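Local coordinates for SusD homolog (Bacteroides thetaiotaomicron VPI-5482, PDB 3FDH), which probably binds glycans at the outer membrane for uptake, as a member of the SusD/RagB family of sugar-binding lipoproteins, at residues C120-Q134 with P149-I161. Numbering follows the deposited sequence.
Sequences CALIADFFGDAPCSQ and PKMDTQQEIYTQI
D152 meets the 120-134 segment atom by atom. Its CB lies 3.4 Å from A130 O, which is also the acceptor of D152 N; with A130 N donating back to D152 O, the two residues form an antiparallel hydrogen-bonded pair. CG stands beside the backbone N (chi1 -73°), turning the carboxylate to S133. D152 OD1 takes the S133 hydroxyl on its syn lone pair (S133 OG to D152 OD1, 2.9 Å), and also receives K150 NZ and a water that bridges to C132 N, Q134 N and K150 O. D152 OD2 accepts S133 N at 2.9 Å, while Q160 NE2 reaches it from the opposite face of the carboxylate. Replacing D152 with alanine would probably leave K150 without its nearer carboxylate, S133 N and Q160 NE2 without their shared acceptor, and the S133 hydroxyl freer to turn.

Helices 120-127 and 154-161 run nearly antiparallel, 158° between axes 9.4 Å apart, consistent with the TPR-related helical fold of SusD proteins. I157 CG2 packs 3.6 Å from A124 CB, and I161 CG1 lies 3.5 Å from C120 CB. Q154 NE2 gives A124 O an almost straight bond (175°), on the carbonyl face opposite G128 N. Y158 OH donates to the syn lone pair of D125 OD1 at 2.6 Å; R208 pairs with OD2. Apolar packing and these two hydrogen bonds join the helices, whereas the buried D152 carboxylate, gripped at both oxygens and probably stabilised as an anion by K150, holds the loop at S133 to K150 and Q160.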
ATOM      1  N   CYS A 120     -12.393  -5.690   0.539  1.00 28.14           N
ATOM      2  CA  CYS A 120     -12.398  -7.069   1.032  1.00 28.53           C
ATOM      3  C   CYS A 120     -10.987  -7.561   1.167  1.00 29.39           C
ATOM      4  O   CYS A 120     -10.642  -8.304   2.089  1.00 30.48           O
ATOM      5  CB  CYS A 120     -13.158  -8.011   0.099  1.00 29.57           C
ATOM      6  SG  CYS A 120     -14.979  -7.832   0.208  1.00 31.35           S
ATOM      7  N   ALA A 121     -10.164  -7.136   0.237  1.00 30.05           N
ATOM      8  CA  ALA A 121      -8.748  -7.549   0.221  1.00 29.97           C
ATOM      9  C   ALA A 121      -8.017  -6.974   1.418  1.00 30.37           C
ATOM     10  O   ALA A 121      -7.182  -7.636   2.043  1.00 30.75           O
ATOM     11  CB  ALA A 121      -8.082  -7.097  -1.065  1.00 28.54           C
ATOM     12  N   LEU A 122      -8.317  -5.726   1.742  1.00 29.58           N
ATOM     13  CA  LEU A 122      -7.651  -5.090   2.919  1.00 30.03           C
ATOM     14  C   LEU A 122      -8.031  -5.883   4.154  1.00 30.83           C
ATOM     15  O   LEU A 122      -7.236  -6.166   5.041  1.00 31.06           O
ATOM     16  CB  LEU A 122      -8.026  -3.596   3.046  1.00 30.70           C
ATOM     17  CG  LEU A 122      -7.423  -2.643   2.009  1.00 29.71           C
ATOM     18  CD1 LEU A 122      -8.111  -1.269   2.057  1.00 31.01           C
ATOM     19  CD2 LEU A 122      -5.906  -2.512   2.183  1.00 28.46           C
ATOM     20  N   ILE A 123      -9.274  -6.307   4.182  1.00 30.14           N
ATOM     21  CA  ILE A 123      -9.738  -7.077   5.328  1.00 29.19           C
ATOM     22  C   ILE A 123      -8.958  -8.385   5.405  1.00 28.43           C
ATOM     23  O   ILE A 123      -8.402  -8.787   6.447  1.00 29.62           O
ATOM     24  CB  ILE A 123     -11.256  -7.418   5.241  1.00 29.64           C
ATOM     25  CG1 ILE A 123     -12.122  -6.176   5.488  1.00 32.42           C
ATOM     26  CG2 ILE A 123     -11.635  -8.440   6.291  1.00 30.71           C
ATOM     27  CD1 ILE A 123     -13.614  -6.418   5.280  1.00 31.26           C
ATOM     28  N   ALA A 124      -8.982  -9.077   4.286  1.00 27.78           N
ATOM     29  CA  ALA A 124      -8.386 -10.405   4.218  1.00 28.26           C
ATOM     30  C   ALA A 124      -6.896 -10.338   4.441  1.00 27.94           C
ATOM     31  O   ALA A 124      -6.334 -11.129   5.157  1.00 29.00           O
ATOM     32  CB  ALA A 124      -8.732 -11.113   2.879  1.00 28.07           C
ATOM     33  N   ASP A 125      -6.249  -9.370   3.828  1.00 27.22           N
ATOM     34  CA  ASP A 125      -4.771  -9.275   3.908  1.00 25.79           C
ATOM     35  C   ASP A 125      -4.250  -8.936   5.294  1.00 28.97           C
ATOM     36  O   ASP A 125      -3.221  -9.494   5.777  1.00 29.85           O
ATOM     37  CB  ASP A 125      -4.242  -8.274   2.906  1.00 26.73           C
ATOM     38  CG  ASP A 125      -4.367  -8.772   1.523  1.00 29.41           C
ATOM     39  OD1 ASP A 125      -4.541 -10.003   1.325  1.00 26.68           O
ATOM     40  OD2 ASP A 125      -4.330  -7.912   0.625  1.00 27.40           O
ATOM     41  N   PHE A 126      -4.996  -8.065   5.967  1.00 28.95           N
ATOM     42  CA  PHE A 126      -4.521  -7.543   7.243  1.00 27.82           C
ATOM     43  C   PHE A 126      -5.007  -8.303   8.423  1.00 29.99           C
ATOM     44  O   PHE A 126      -4.268  -8.464   9.375  1.00 30.34           O
ATOM     45  CB  PHE A 126      -4.738  -6.023   7.344  1.00 27.56           C
ATOM     46  CG  PHE A 126      -3.780  -5.310   6.516  1.00 28.84           C
ATOM     47  CD1 PHE A 126      -3.992  -5.175   5.147  1.00 31.48           C
ATOM     48  CD2 PHE A 126      -2.580  -4.915   7.048  1.00 31.46           C
ATOM     49  CE1 PHE A 126      -3.041  -4.639   4.374  1.00 29.61           C
ATOM     50  CE2 PHE A 126      -1.647  -4.341   6.287  1.00 31.44           C
ATOM     51  CZ  PHE A 126      -1.853  -4.218   4.946  1.00 29.28           C
ATOM     52  N   PHE A 127      -6.225  -8.807   8.343  1.00 29.49           N
ATOM     53  CA  PHE A 127      -6.801  -9.457   9.497  1.00 29.61           C
ATOM     54  C   PHE A 127      -6.952 -10.958   9.408  1.00 29.82           C
ATOM     55  O   PHE A 127      -7.116 -11.624  10.420  1.00 30.21           O
ATOM     56  CB  PHE A 127      -8.138  -8.779   9.851  1.00 31.37           C
ATOM     57  CG  PHE A 127      -7.973  -7.334  10.137  1.00 30.87           C
ATOM     58  CD1 PHE A 127      -7.600  -6.917  11.381  1.00 27.78           C
ATOM     59  CD2 PHE A 127      -8.183  -6.391   9.148  1.00 27.99           C
ATOM     60  CE1 PHE A 127      -7.430  -5.586  11.648  1.00 33.13           C
ATOM     61  CE2 PHE A 127      -8.002  -5.062   9.398  1.00 33.70           C
ATOM     62  CZ  PHE A 127      -7.617  -4.649  10.642  1.00 28.33           C
ATOM     63  N   GLY A 128      -6.835 -11.479   8.199  1.00 29.94           N
ATOM     64  CA  GLY A 128      -6.958 -12.917   7.952  1.00 27.37           C
ATOM     65  C   GLY A 128      -8.401 -13.288   7.800  1.00 28.38           C
ATOM     66  O   GLY A 128      -9.169 -12.604   7.120  1.00 28.40           O
ATOM     67  N   ASP A 129      -8.747 -14.384   8.465  1.00 28.06           N
ATOM     68  CA  ASP A 129     -10.126 -14.855   8.527  1.00 29.86           C
ATOM     69  C   ASP A 129     -10.914 -13.766   9.232  1.00 30.71           C
ATOM     70  O   ASP A 129     -10.463 -13.215  10.255  1.00 29.06           O
ATOM     71  CB  ASP A 129     -10.259 -16.129   9.320  1.00 30.35           C
ATOM     72  CG  ASP A 129      -9.679 -17.341   8.599  1.00 30.86           C
ATOM     73  OD1 ASP A 129      -8.924 -17.209   7.612  1.00 32.97           O
ATOM     74  OD2 ASP A 129      -9.995 -18.433   9.063  1.00 31.11           O
ATOM     75  N   ALA A 130     -12.125 -13.517   8.743  1.00 27.09           N
ATOM     76  CA  ALA A 130     -12.886 -12.372   9.229  1.00 25.41           C
ATOM     77  C   ALA A 130     -14.289 -12.317   8.626  1.00 27.15           C
ATOM     78  O   ALA A 130     -14.547 -12.949   7.593  1.00 28.08           O
ATOM     79  CB  ALA A 130     -12.089 -11.051   8.833  1.00 23.48           C
ATOM     80  N   PRO A 131     -15.224 -11.610   9.292  1.00 27.98           N
ATOM     81  CA  PRO A 131     -16.553 -11.508   8.702  1.00 29.36           C
ATOM     82  C   PRO A 131     -16.482 -10.824   7.362  1.00 29.77           C
ATOM     83  O   PRO A 131     -15.651  -9.935   7.155  1.00 27.76           O
ATOM     84  CB  PRO A 131     -17.337 -10.653   9.711  1.00 31.63           C
ATOM     85  CG  PRO A 131     -16.609 -10.849  11.041  1.00 29.28           C
ATOM     86  CD  PRO A 131     -15.160 -11.095  10.678  1.00 28.35           C
ATOM     87  N   CYS A 132     -17.324 -11.269   6.444  1.00 29.54           N
ATOM     88  CA  CYS A 132     -17.380 -10.641   5.121  1.00 30.84           C
ATOM     89  C   CYS A 132     -18.714 -10.899   4.422  1.00 31.65           C
ATOM     90  O   CYS A 132     -19.536 -10.007   4.253  1.00 31.58           O
ATOM     91  CB  CYS A 132     -16.224 -11.153   4.271  1.00 29.26           C
ATOM     92  SG  CYS A 132     -16.052 -10.327   2.673  1.00 32.09           S
ATOM     93  N   SER A 133     -18.909 -12.148   4.058  1.00 32.12           N
ATOM     94  CA  SER A 133     -20.131 -12.570   3.368  1.00 32.05           C
ATOM     95  C   SER A 133     -21.390 -12.232   4.150  1.00 34.38           C
ATOM     96  O   SER A 133     -22.452 -12.009   3.574  1.00 34.71           O
ATOM     97  CB  SER A 133     -20.095 -14.084   3.095  1.00 31.29           C
ATOM     98  OG  SER A 133     -20.267 -14.862   4.279  1.00 32.18           O
ATOM     99  N   GLN A 134     -21.258 -12.163   5.465  1.00 36.31           N
ATOM    100  CA  GLN A 134     -22.408 -11.891   6.335  1.00 38.57           C
ATOM    101  C   GLN A 134     -22.366 -10.512   6.957  1.00 40.79           C
ATOM    102  O   GLN A 134     -23.313 -10.084   7.591  1.00 42.01           O
ATOM    103  CB  GLN A 134     -22.556 -12.975   7.404  1.00 38.41           C
ATOM    104  CG  GLN A 134     -22.884 -14.306   6.772  1.00 36.89           C
ATOM    105  CD  GLN A 134     -23.222 -15.391   7.764  1.00 38.72           C
ATOM    106  OE1 GLN A 134     -23.177 -15.182   8.977  1.00 37.50           O
ATOM    107  NE2 GLN A 134     -23.575 -16.570   7.249  1.00 40.31           N
ATOM    108  N   PRO A 149     -22.378 -11.766  12.336  1.00 45.36           N
ATOM    109  CA  PRO A 149     -21.790 -12.422  11.172  1.00 42.49           C
ATOM    110  C   PRO A 149     -20.717 -13.417  11.487  1.00 40.52           C
ATOM    111  O   PRO A 149     -19.905 -13.227  12.402  1.00 41.57           O
ATOM    112  CB  PRO A 149     -21.191 -11.261  10.385  1.00 41.38           C
ATOM    113  CG  PRO A 149     -22.038 -10.129  10.715  1.00 43.77           C
ATOM    114  CD  PRO A 149     -22.474 -10.314  12.142  1.00 45.27           C
ATOM    115  N   LYS A 150     -20.735 -14.488  10.716  1.00 37.88           N
ATOM    116  CA  LYS A 150     -19.731 -15.521  10.862  1.00 35.74           C
ATOM    117  C   LYS A 150     -18.456 -15.004  10.275  1.00 33.75           C
ATOM    118  O   LYS A 150     -18.438 -14.100   9.444  1.00 33.16           O
ATOM    119  CB  LYS A 150     -20.098 -16.826  10.136  1.00 35.30           C
ATOM    120  CG  LYS A 150     -20.021 -16.767   8.616  1.00 38.73           C
ATOM    121  CD  LYS A 150     -20.385 -18.111   7.993  1.00 41.71           C
ATOM    122  CE  LYS A 150     -20.107 -18.180   6.490  1.00 44.90           C
ATOM    123  NZ  LYS A 150     -18.635 -18.187   6.145  1.00 49.59           N
HETATM  124  N   MSE A 151     -17.374 -15.606  10.730  1.00 31.90           N
HETATM  125  CA  MSE A 151     -16.102 -15.336  10.132  1.00 30.29           C
HETATM  126  C   MSE A 151     -15.952 -16.225   8.891  1.00 31.30           C
HETATM  127  O   MSE A 151     -16.296 -17.393   8.881  1.00 32.36           O
HETATM  128  CB  MSE A 151     -14.977 -15.507  11.142  1.00 31.05           C
HETATM  129  CG  MSE A 151     -14.874 -14.340  12.185  1.00 27.90           C
HETATM  130 SE   MSE A 151     -13.606 -14.947  13.395  0.75 34.66          SE
HETATM  131  CE  MSE A 151     -12.032 -14.394  12.378  1.00 25.78           C
ATOM    132  N   ASP A 152     -15.543 -15.593   7.807  1.00 31.13           N
ATOM    133  CA  ASP A 152     -15.242 -16.282   6.548  1.00 30.15           C
ATOM    134  C   ASP A 152     -13.759 -16.578   6.616  1.00 28.83           C
ATOM    135  O   ASP A 152     -12.993 -15.840   7.251  1.00 29.88           O
ATOM    136  CB  ASP A 152     -15.413 -15.366   5.319  1.00 28.22           C
ATOM    137  CG  ASP A 152     -16.863 -15.071   4.973  1.00 34.18           C
ATOM    138  OD1 ASP A 152     -17.783 -15.561   5.665  1.00 28.94           O
ATOM    139  OD2 ASP A 152     -17.055 -14.322   3.993  1.00 29.41           O
ATOM    140  N   THR A 153     -13.346 -17.640   5.946  1.00 29.06           N
ATOM    141  CA  THR A 153     -11.924 -17.941   5.855  1.00 27.23           C
ATOM    142  C   THR A 153     -11.360 -16.948   4.885  1.00 27.27           C
ATOM    143  O   THR A 153     -12.083 -16.404   4.052  1.00 30.17           O
ATOM    144  CB  THR A 153     -11.617 -19.338   5.311  1.00 27.94           C
ATOM    145  OG1 THR A 153     -12.081 -19.440   3.952  1.00 28.66           O
ATOM    146  CG2 THR A 153     -12.233 -20.416   6.210  1.00 22.20           C
ATOM    147  N   GLN A 154     -10.059 -16.727   4.991  1.00 27.46           N
ATOM    148  CA  GLN A 154      -9.394 -15.774   4.108  1.00 27.88           C
ATOM    149  C   GLN A 154      -9.555 -16.244   2.672  1.00 28.74           C
ATOM    150  O   GLN A 154      -9.682 -15.443   1.727  1.00 27.50           O
ATOM    151  CB  GLN A 154      -7.907 -15.645   4.450  1.00 29.02           C
ATOM    152  CG  GLN A 154      -7.247 -14.432   3.837  1.00 28.50           C
ATOM    153  CD  GLN A 154      -5.781 -14.535   3.813  1.00 30.73           C
ATOM    154  OE1 GLN A 154      -5.228 -15.562   3.401  1.00 30.50           O
ATOM    155  NE2 GLN A 154      -5.102 -13.443   4.219  1.00 29.81           N
ATOM    156  N   GLN A 155      -9.573 -17.559   2.510  1.00 28.37           N
ATOM    157  CA  GLN A 155      -9.727 -18.132   1.175  1.00 29.43           C
ATOM    158  C   GLN A 155     -11.121 -17.784   0.628  1.00 29.00           C
ATOM    159  O   GLN A 155     -11.264 -17.402  -0.527  1.00 29.42           O
ATOM    160  CB  GLN A 155      -9.467 -19.633   1.157  1.00 30.42           C
ATOM    161  CG  GLN A 155      -9.540 -20.244  -0.235  1.00 31.47           C
ATOM    162  CD  GLN A 155      -9.366 -21.773  -0.205  1.00 34.28           C
ATOM    163  OE1 GLN A 155      -9.457 -22.410   0.856  1.00 42.57           O
ATOM    164  NE2 GLN A 155      -9.127 -22.361  -1.370  1.00 38.76           N
ATOM    165  N   GLU A 156     -12.128 -17.881   1.483  1.00 30.27           N
ATOM    166  CA  GLU A 156     -13.488 -17.535   1.096  1.00 30.07           C
ATOM    167  C   GLU A 156     -13.595 -16.070   0.720  1.00 29.69           C
ATOM    168  O   GLU A 156     -14.323 -15.709  -0.187  1.00 28.32           O
ATOM    169  CB  GLU A 156     -14.490 -17.859   2.200  1.00 32.36           C
ATOM    170  CG  GLU A 156     -14.753 -19.327   2.287  1.00 30.18           C
ATOM    171  CD  GLU A 156     -15.516 -19.753   3.511  1.00 34.82           C
ATOM    172  OE1 GLU A 156     -15.533 -19.026   4.528  1.00 31.42           O
ATOM    173  OE2 GLU A 156     -16.056 -20.866   3.459  1.00 40.64           O
ATOM    174  N   ILE A 157     -12.833 -15.234   1.411  1.00 29.29           N
ATOM    175  CA  ILE A 157     -12.889 -13.791   1.152  1.00 28.37           C
ATOM    176  C   ILE A 157     -12.282 -13.561  -0.225  1.00 27.30           C
ATOM    177  O   ILE A 157     -12.820 -12.816  -1.052  1.00 28.22           O
ATOM    178  CB  ILE A 157     -12.192 -12.948   2.262  1.00 27.78           C
ATOM    179  CG1 ILE A 157     -12.897 -13.114   3.615  1.00 31.26           C
ATOM    180  CG2 ILE A 157     -12.176 -11.424   1.821  1.00 27.16           C
ATOM    181  CD1 ILE A 157     -12.172 -12.455   4.799  1.00 32.47           C
ATOM    182  N   TYR A 158     -11.169 -14.231  -0.501  1.00 26.56           N
ATOM    183  CA  TYR A 158     -10.501 -14.088  -1.810  1.00 25.82           C
ATOM    184  C   TYR A 158     -11.379 -14.562  -2.976  1.00 27.96           C
ATOM    185  O   TYR A 158     -11.372 -13.963  -4.063  1.00 29.92           O
ATOM    186  CB  TYR A 158      -9.080 -14.666  -1.865  1.00 28.38           C
ATOM    187  CG  TYR A 158      -8.063 -13.542  -1.637  1.00 28.44           C
ATOM    188  CD1 TYR A 158      -7.655 -13.175  -0.381  1.00 31.38           C
ATOM    189  CD2 TYR A 158      -7.611 -12.800  -2.684  1.00 27.49           C
ATOM    190  CE1 TYR A 158      -6.779 -12.137  -0.186  1.00 27.14           C
ATOM    191  CE2 TYR A 158      -6.762 -11.738  -2.506  1.00 29.59           C
ATOM    192  CZ  TYR A 158      -6.333 -11.414  -1.250  1.00 29.23           C
ATOM    193  OH  TYR A 158      -5.459 -10.371  -1.094  1.00 28.70           O
ATOM    194  N   THR A 159     -12.174 -15.595  -2.740  1.00 29.69           N
ATOM    195  CA  THR A 159     -13.088 -16.039  -3.772  1.00 29.20           C
ATOM    196  C   THR A 159     -14.067 -14.898  -4.070  1.00 30.41           C
ATOM    197  O   THR A 159     -14.409 -14.654  -5.213  1.00 31.81           O
ATOM    198  CB  THR A 159     -13.866 -17.282  -3.354  1.00 31.05           C
ATOM    199  OG1 THR A 159     -12.943 -18.374  -3.239  1.00 30.41           O
ATOM    200  CG2 THR A 159     -14.927 -17.619  -4.401  1.00 29.79           C
ATOM    201  N   GLN A 160     -14.476 -14.187  -3.025  1.00 30.00           N
ATOM    202  CA  GLN A 160     -15.433 -13.079  -3.154  1.00 29.90           C
ATOM    203  C   GLN A 160     -14.789 -11.911  -3.850  1.00 29.35           C
ATOM    204  O   GLN A 160     -15.389 -11.223  -4.663  1.00 30.57           O
ATOM    205  CB  GLN A 160     -15.993 -12.645  -1.800  1.00 29.55           C
ATOM    206  CG  GLN A 160     -16.820 -13.717  -1.139  1.00 31.75           C
ATOM    207  CD  GLN A 160     -17.211 -13.384   0.304  1.00 34.91           C
ATOM    208  OE1 GLN A 160     -18.052 -12.511   0.562  1.00 35.28           O
ATOM    209  NE2 GLN A 160     -16.665 -14.151   1.246  1.00 33.49           N
ATOM    210  N   ILE A 161     -13.515 -11.747  -3.575  1.00 29.36           N
ATOM    211  CA  ILE A 161     -12.739 -10.664  -4.170  1.00 29.83           C
ATOM    212  C   ILE A 161     -12.655 -10.827  -5.685  1.00 30.53           C
ATOM    213  O   ILE A 161     -12.954  -9.903  -6.474  1.00 28.63           O
ATOM    214  CB  ILE A 161     -11.331 -10.603  -3.564  1.00 30.13           C
ATOM    215  CG1 ILE A 161     -11.436 -10.119  -2.120  1.00 31.48           C
ATOM    216  CG2 ILE A 161     -10.426  -9.704  -4.364  1.00 27.88           C
ATOM    217  CD1 ILE A 161     -10.163 -10.311  -1.279  1.00 28.87           C
TER
HETATM  218  O   HOH W   1     -19.171 -13.554   6.993  1.00 31.61           O